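Local coordinates for periplasmic binding protein (Mycobacterium smegmatis, PDB 4MDY) that probably captures an iron-containing solute, such as a ferric siderophore, outside the cell membrane and delivers it to an ABC transporter, at residues L38-A46 against A272-P280; I87-P97 against L107-I118. One frame throughout, in Å; residues are numbered along the deposited sequence.

Interaction 1: residues L38-A46 against A272-P280; sequences LTEQDDLLA and AFASPLSYP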
# COMPACT_ATOMS: atom_id res chain seq x y z
N LEU A 38 3.42 3.02 8.07
CA LEU A 38 3.70 1.73 7.46
C LEU A 38 4.16 1.77 6.00
O LEU A 38 4.77 0.81 5.54
CB LEU A 38 2.47 0.83 7.59
CG LEU A 38 2.04 0.55 9.04
CD1 LEU A 38 0.77 -0.28 9.09
CD2 LEU A 38 3.16 -0.15 9.81
N THR A 39 3.88 2.86 5.28
CA THR A 39 4.16 2.89 3.83
C THR A 39 4.78 4.20 3.30
O THR A 39 5.15 4.27 2.12
CB THR A 39 2.87 2.63 3.02
OG1 THR A 39 1.88 3.59 3.39
CG2 THR A 39 2.32 1.22 3.27
N GLU A 40 4.92 5.21 4.15
CA GLU A 40 5.32 6.56 3.72
C GLU A 40 6.71 6.64 3.11
O GLU A 40 7.01 7.57 2.35
CB GLU A 40 5.21 7.56 4.87
CG GLU A 40 3.79 7.80 5.36
CD GLU A 40 3.43 6.97 6.57
OE1 GLU A 40 3.66 5.75 6.53
OE2 GLU A 40 2.90 7.54 7.56
N GLN A 41 7.58 5.68 3.46
CA GLN A 41 8.93 5.68 2.92
C GLN A 41 8.93 5.64 1.40
O GLN A 41 9.83 6.20 0.79
CB GLN A 41 9.79 4.55 3.51
CG GLN A 41 9.46 3.13 3.07
CD GLN A 41 8.47 2.43 3.98
OE1 GLN A 41 7.60 3.07 4.59
NE2 GLN A 41 8.58 1.12 4.07
N ASP A 42 7.94 4.99 0.79
CA ASP A 42 7.87 4.91 -0.67
C ASP A 42 7.53 6.27 -1.28
O ASP A 42 8.04 6.62 -2.34
CB ASP A 42 6.86 3.87 -1.13
CG ASP A 42 7.37 2.44 -1.00
OD1 ASP A 42 8.42 2.19 -0.36
OD2 ASP A 42 6.70 1.54 -1.56
N ASP A 43 6.69 7.05 -0.61
CA ASP A 43 6.38 8.40 -1.11
C ASP A 43 7.63 9.27 -1.03
O ASP A 43 7.99 9.95 -1.99
CB ASP A 43 5.25 9.05 -0.30
CG ASP A 43 3.96 8.24 -0.35
OD1 ASP A 43 3.25 8.28 -1.38
OD2 ASP A 43 3.66 7.57 0.66
N LEU A 44 8.31 9.22 0.12
CA LEU A 44 9.53 10.01 0.33
C LEU A 44 10.63 9.64 -0.68
O LEU A 44 11.18 10.50 -1.38
CB LEU A 44 10.02 9.83 1.78
CG LEU A 44 9.06 10.48 2.79
CD1 LEU A 44 9.28 9.97 4.21
CD2 LEU A 44 9.17 12.00 2.75
N LEU A 45 10.91 8.35 -0.78
CA LEU A 45 11.96 7.86 -1.67
C LEU A 45 11.65 8.12 -3.15
O LEU A 45 12.57 8.38 -3.93
CB LEU A 45 12.21 6.37 -1.43
CG LEU A 45 12.90 6.05 -0.09
CD1 LEU A 45 12.88 4.55 0.16
CD2 LEU A 45 14.32 6.59 -0.06
N ALA A 46 10.37 8.08 -3.53
CA ALA A 46 9.97 8.37 -4.90
C ALA A 46 10.46 9.74 -5.36
O ALA A 46 10.79 9.91 -6.53
CB ALA A 46 8.45 8.28 -5.05
N ALA A 272 0.07 -4.41 -1.42
CA ALA A 272 -0.12 -3.94 -0.06
C ALA A 272 0.35 -2.50 0.12
O ALA A 272 -0.35 -1.70 0.72
CB ALA A 272 0.61 -4.84 0.93
N PHE A 273 1.54 -2.19 -0.39
CA PHE A 273 2.10 -0.85 -0.23
C PHE A 273 1.37 0.21 -1.04
O PHE A 273 1.29 1.37 -0.61
CB PHE A 273 3.58 -0.86 -0.57
CG PHE A 273 4.46 -1.10 0.61
CD1 PHE A 273 4.55 -2.37 1.18
CD2 PHE A 273 5.19 -0.07 1.18
CE1 PHE A 273 5.36 -2.60 2.28
CE2 PHE A 273 5.99 -0.29 2.28
CZ PHE A 273 6.07 -1.56 2.83
N ALA A 274 0.86 -0.17 -2.21
CA ALA A 274 0.04 0.74 -3.03
C ALA A 274 0.66 2.14 -3.08
O ALA A 274 0.02 3.13 -2.74
CB ALA A 274 -1.37 0.80 -2.46
N SER A 275 1.92 2.20 -3.49
CA SER A 275 2.70 3.43 -3.43
C SER A 275 3.12 3.90 -4.82
O SER A 275 2.99 3.16 -5.79
CB SER A 275 3.93 3.19 -2.56
OG SER A 275 4.97 2.61 -3.31
N PRO A 276 3.66 5.13 -4.92
CA PRO A 276 4.19 5.62 -6.20
C PRO A 276 5.30 4.74 -6.79
O PRO A 276 5.50 4.72 -8.00
CB PRO A 276 4.74 6.99 -5.84
CG PRO A 276 3.91 7.44 -4.70
CD PRO A 276 3.61 6.20 -3.91
N LEU A 277 6.01 4.02 -5.93
CA LEU A 277 7.06 3.12 -6.39
C LEU A 277 6.59 1.68 -6.53
O LEU A 277 7.13 0.94 -7.35
CB LEU A 277 8.28 3.18 -5.47
CG LEU A 277 9.03 4.51 -5.42
CD1 LEU A 277 10.20 4.42 -4.46
CD2 LEU A 277 9.51 4.92 -6.81
N SER A 278 5.60 1.27 -5.73
CA SER A 278 5.18 -0.13 -5.74
C SER A 278 4.15 -0.43 -6.84
O SER A 278 4.17 -1.52 -7.43
CB SER A 278 4.67 -0.57 -4.37
OG SER A 278 3.28 -0.35 -4.19
N TYR A 279 3.28 0.53 -7.13
CA TYR A 279 2.26 0.29 -8.15
C TYR A 279 2.79 -0.00 -9.56
O TYR A 279 2.19 -0.81 -10.27
CB TYR A 279 1.23 1.44 -8.20
CG TYR A 279 -0.00 1.24 -7.34
CD1 TYR A 279 -0.63 -0.01 -7.22
CD2 TYR A 279 -0.57 2.31 -6.66
CE1 TYR A 279 -1.75 -0.18 -6.43
CE2 TYR A 279 -1.71 2.15 -5.88
CZ TYR A 279 -2.30 0.91 -5.77
OH TYR A 279 -3.42 0.77 -5.00
N PRO A 280 3.91 0.64 -9.98
CA PRO A 280 4.57 0.22 -11.22
C PRO A 280 4.95 -1.27 -11.25
O PRO A 280 4.85 -1.90 -12.30
CB PRO A 280 5.82 1.11 -11.27
CG PRO A 280 5.36 2.37 -10.61
CD PRO A 280 4.46 1.91 -9.49
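Phe-273, Asp-42 and Leu-277 bury the most surface where helix 40-46 and the residue before it pack against the end of helix 265-273 and the turn that follows. The Phe-273 ring is approached in several ways at once. The methyl of Thr-39 lies over one face, its CG2 4.2 Å from the ring centroid, a CH-pi contact tilted 27° from the ring normal. At the rim, in the ring plane, the amide NE2 of Gln-41 comes to 3.4 Å from CE2 of Phe-273, with the amide plane perpendicular to the ring. This is reached because the Gln-41 chain bends at its second torsion (chi2 -91°). Trp-57 and Trp-66 also meet the ring from outside the two segments.

Asp-42 supplies the polar link. Its OD2 accepts from Ser-275 OG at 2.7 Å, using the anti lone pair, the one turned away from OD1, and the same oxygen also has a hydrogen bond with Trp-68. Ser-275 OG works twice: in an ST motif it accepts from Ser-278 N at 2.8 Å. The pair illustrates how a buried carboxylate is satisfied by a serine that also organises a turn, and two donors on one oxygen would probably stabilise its negative charge.

One turn along helix 40-46 from Asp-42, Ala-46 receives Leu-277, whose CG is 3.8 Å from Ala-46 CB and whose CD1 lies 3.7 Å from Asp-42 O. Pro-276 sets its CB 4.0 Å from Ala-46 CB and its CD 3.3 Å from Asp-43 OD1; the other oxygen of that carboxylate, OD2, is hydrogen-bonded to Gln-137. Joining an early helix to a turn between two late helices, more than 220 residues on, is consistent with the chain returning to its N-terminal lobe in the bilobal fold of periplasmic binding proteins.

Interaction 2: residues I87-P97 against L107-I118; sequences IPVEEIAALKP and LDADTYAKLSEI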
# COMPACT_ATOMS: atom_id res chain seq x y z
N ILE A 87 3.17 4.26 18.29
CA ILE A 87 4.20 5.11 17.70
C ILE A 87 5.26 5.35 18.77
O ILE A 87 4.93 5.81 19.86
CB ILE A 87 3.62 6.44 17.19
CG1 ILE A 87 2.63 6.17 16.05
CG2 ILE A 87 4.73 7.36 16.71
CD1 ILE A 87 1.65 7.29 15.81
N PRO A 88 6.53 5.00 18.48
CA PRO A 88 7.59 5.14 19.48
C PRO A 88 8.06 6.59 19.60
O PRO A 88 9.03 6.99 18.96
CB PRO A 88 8.70 4.23 18.94
CG PRO A 88 8.51 4.25 17.47
CD PRO A 88 7.04 4.42 17.22
N VAL A 89 7.37 7.36 20.44
CA VAL A 89 7.60 8.80 20.54
C VAL A 89 9.01 9.11 21.05
O VAL A 89 9.69 9.98 20.50
CB VAL A 89 6.53 9.48 21.42
CG1 VAL A 89 6.89 10.95 21.68
CG2 VAL A 89 5.17 9.38 20.74
N GLU A 90 9.45 8.38 22.08
CA GLU A 90 10.77 8.62 22.68
C GLU A 90 11.89 8.31 21.70
O GLU A 90 12.88 9.05 21.64
CB GLU A 90 10.96 7.79 23.97
CG GLU A 90 9.98 8.11 25.10
CD GLU A 90 10.22 9.46 25.77
OE1 GLU A 90 11.16 10.20 25.38
OE2 GLU A 90 9.46 9.78 26.71
N GLU A 91 11.76 7.23 20.94
CA GLU A 91 12.75 6.89 19.91
C GLU A 91 12.84 7.99 18.86
O GLU A 91 13.92 8.40 18.46
CB GLU A 91 12.42 5.57 19.22
CG GLU A 91 12.39 4.36 20.15
CD GLU A 91 12.61 3.02 19.44
OE1 GLU A 91 13.29 3.00 18.39
OE2 GLU A 91 12.12 1.99 19.95
N ILE A 92 11.68 8.47 18.42
CA ILE A 92 11.63 9.50 17.40
C ILE A 92 12.30 10.80 17.90
O ILE A 92 13.14 11.37 17.22
CB ILE A 92 10.19 9.72 16.89
CG1 ILE A 92 9.73 8.46 16.13
CG2 ILE A 92 10.11 10.94 15.99
CD1 ILE A 92 8.24 8.34 15.94
N ALA A 93 11.96 11.23 19.11
CA ALA A 93 12.60 12.41 19.72
C ALA A 93 14.14 12.29 19.71
O ALA A 93 14.84 13.25 19.39
CB ALA A 93 12.08 12.63 21.13
N ALA A 94 14.64 11.11 20.05
CA ALA A 94 16.09 10.86 20.07
C ALA A 94 16.74 10.95 18.69
O ALA A 94 17.93 11.21 18.58
CB ALA A 94 16.39 9.51 20.71
N LEU A 95 15.95 10.75 17.63
CA LEU A 95 16.44 10.89 16.26
C LEU A 95 16.51 12.35 15.78
O LEU A 95 17.06 12.62 14.70
CB LEU A 95 15.60 10.04 15.30
CG LEU A 95 15.74 8.53 15.51
CD1 LEU A 95 14.57 7.77 14.89
CD2 LEU A 95 17.06 8.01 14.96
N LYS A 96 15.98 13.29 16.56
CA LYS A 96 16.12 14.72 16.27
C LYS A 96 15.68 15.08 14.85
O LYS A 96 16.42 15.73 14.11
CB LYS A 96 17.57 15.17 16.49
CG LYS A 96 18.09 14.97 17.90
CD LYS A 96 17.45 15.96 18.86
CE LYS A 96 18.02 15.81 20.26
NZ LYS A 96 17.29 16.66 21.24
N PRO A 97 14.48 14.65 14.45
CA PRO A 97 14.05 14.93 13.09
C PRO A 97 13.66 16.39 12.95
O PRO A 97 13.49 17.08 13.95
CB PRO A 97 12.83 14.04 12.93
CG PRO A 97 12.26 13.94 14.31
CD PRO A 97 13.42 14.04 15.26
N LEU A 107 -2.25 7.46 14.00
CA LEU A 107 -2.09 8.67 14.79
C LEU A 107 -3.43 9.15 15.36
O LEU A 107 -4.42 9.22 14.63
CB LEU A 107 -1.47 9.76 13.92
CG LEU A 107 -0.85 10.98 14.59
CD1 LEU A 107 0.33 10.56 15.47
CD2 LEU A 107 -0.41 11.97 13.53
N ASP A 108 -3.46 9.46 16.65
CA ASP A 108 -4.59 10.20 17.24
C ASP A 108 -4.16 11.61 17.66
O ASP A 108 -2.99 11.98 17.54
CB ASP A 108 -5.26 9.42 18.39
CG ASP A 108 -4.30 9.04 19.50
OD1 ASP A 108 -3.38 9.82 19.82
OD2 ASP A 108 -4.48 7.95 20.07
N ALA A 109 -5.12 12.42 18.12
CA ALA A 109 -4.86 13.82 18.46
C ALA A 109 -3.81 13.98 19.55
O ALA A 109 -2.98 14.89 19.49
CB ALA A 109 -6.15 14.50 18.89
N ASP A 110 -3.85 13.11 20.55
CA ASP A 110 -2.89 13.15 21.65
C ASP A 110 -1.47 12.91 21.12
O ASP A 110 -0.57 13.70 21.38
CB ASP A 110 -3.25 12.09 22.70
CG ASP A 110 -2.26 12.05 23.85
OD1 ASP A 110 -1.93 13.13 24.39
OD2 ASP A 110 -1.82 10.93 24.23
N THR A 111 -1.31 11.83 20.36
CA THR A 111 -0.01 11.45 19.82
C THR A 111 0.51 12.45 18.80
O THR A 111 1.71 12.71 18.73
CB THR A 111 -0.07 10.03 19.22
OG1 THR A 111 -0.57 9.13 20.22
CG2 THR A 111 1.30 9.57 18.79
N TYR A 112 -0.39 13.03 18.01
CA TYR A 112 -0.03 14.15 17.15
C TYR A 112 0.56 15.31 17.95
O TYR A 112 1.59 15.86 17.57
CB TYR A 112 -1.24 14.65 16.36
CG TYR A 112 -0.96 15.93 15.61
CD1 TYR A 112 -0.22 15.92 14.43
CD2 TYR A 112 -1.41 17.16 16.10
CE1 TYR A 112 0.05 17.09 13.75
CE2 TYR A 112 -1.14 18.34 15.42
CZ TYR A 112 -0.41 18.29 14.24
OH TYR A 112 -0.13 19.44 13.54
N ALA A 113 -0.08 15.67 19.06
CA ALA A 113 0.43 16.75 19.92
C ALA A 113 1.83 16.43 20.44
O ALA A 113 2.72 17.28 20.43
CB ALA A 113 -0.54 17.02 21.07
N LYS A 114 2.03 15.19 20.86
CA LYS A 114 3.34 14.73 21.34
C LYS A 114 4.44 14.78 20.28
O LYS A 114 5.58 15.19 20.57
CB LYS A 114 3.22 13.31 21.89
CG LYS A 114 2.38 13.20 23.15
CD LYS A 114 2.18 11.75 23.54
CE LYS A 114 1.48 11.65 24.88
NZ LYS A 114 0.91 10.29 25.10
N LEU A 115 4.12 14.35 19.06
CA LEU A 115 5.08 14.39 17.96
C LEU A 115 5.35 15.83 17.51
O LEU A 115 6.48 16.16 17.15
CB LEU A 115 4.58 13.55 16.77
CG LEU A 115 4.47 12.04 16.99
CD1 LEU A 115 3.85 11.39 15.75
CD2 LEU A 115 5.81 11.39 17.31
N SER A 116 4.33 16.68 17.56
CA SER A 116 4.48 18.08 17.13
C SER A 116 5.43 18.84 18.03
O SER A 116 6.06 19.80 17.58
CB SER A 116 3.13 18.78 17.09
OG SER A 116 2.34 18.20 16.07
N GLU A 117 5.53 18.42 19.29
CA GLU A 117 6.52 18.98 20.21
C GLU A 117 7.95 18.70 19.74
O GLU A 117 8.86 19.45 20.03
CB GLU A 117 6.31 18.41 21.61
CG GLU A 117 7.02 19.19 22.69
CD GLU A 117 6.68 18.67 24.07
OE1 GLU A 117 6.83 17.45 24.31
OE2 GLU A 117 6.27 19.49 24.92
N ILE A 118 8.12 17.61 18.99
CA ILE A 118 9.44 17.22 18.49
C ILE A 118 9.75 17.95 17.19
O ILE A 118 10.82 18.54 17.04
CB ILE A 118 9.53 15.69 18.28
CG1 ILE A 118 9.18 14.96 19.58
CG2 ILE A 118 10.92 15.29 17.80
CD1 ILE A 118 8.90 13.48 19.41
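Ile-118 holds CG1 anti to its carbonyl carbon (chi1 -56°), and with CD1 extended beyond it the side chain lies across Val-89 and Ala-93, while its other branch, CG2, is left to meet Pro-97. In Val-89 the two methyls are divided by a chi1 of 172°, an example of how a beta-branched residue can serve two neighbours: CG1 goes to Ile-118 and CG2 to Leu-115. Ile-118 buries the most surface in the contact. Its CD1 rests 3.7 Å from Ala-93 CB and equally close to the backbone O of Val-89, and its CG2 lies 3.8 Å from CD of the Pro-97 ring.

Leu-115 enters with one methyl, CD2, which touches Val-89 CG2 at 4.0 Å and Ile-92 CD1 at 4.1 Å. The two helices, 89-94 and 109-116, run in nearly the same direction, 21° apart with their axes 10.5 Å from each other. The order helix, strand 99-102, helix, with the helices running the same way, is consistent with the alternating alpha/beta topology of a Rossmann-like lobe. Ile-100 of that strand touches Ile-92, Leu-115 and Ile-118 alike.

Towards the N-terminal ends of the helices the packing passes to Ile-87. Its CD1 meets Leu-107 CD1 at 3.5 Å, the closest approach between the segments, and Thr-111 CG2 at 3.8 Å. The rotamer of Thr-111 sends CG2 toward Ile-87 and OG1 to Asp-108: both OG1 and the backbone N give hydrogen bonds to OD1 of this N-cap residue, the N-H nearly in line with the C-O bond and the hydroxyl from above the carboxylate plane.

Overall arrangement
Interaction 1 and interaction 2 lie at different depths of the same chain. The contact of 38-46 with 272-280 is centred about 7 Å from the centre of the chain; that of 87-97 with 107-118 is local, about 23 Å from the same point and only partly buried. Their centres are about 22 Å apart and their nearest atoms about 8 Å, without touching. Both segments of interaction 2 fall in the chain between the two segments of interaction 1. Asn-104, three residues before 107-118, bonds to Leu-38, Thr-39 and Glu-40, so the chain leading into interaction 2 is anchored to a segment of interaction 1. Solutes in this family usually sit between two lobes, so interaction 1 is probably nearer that cleft.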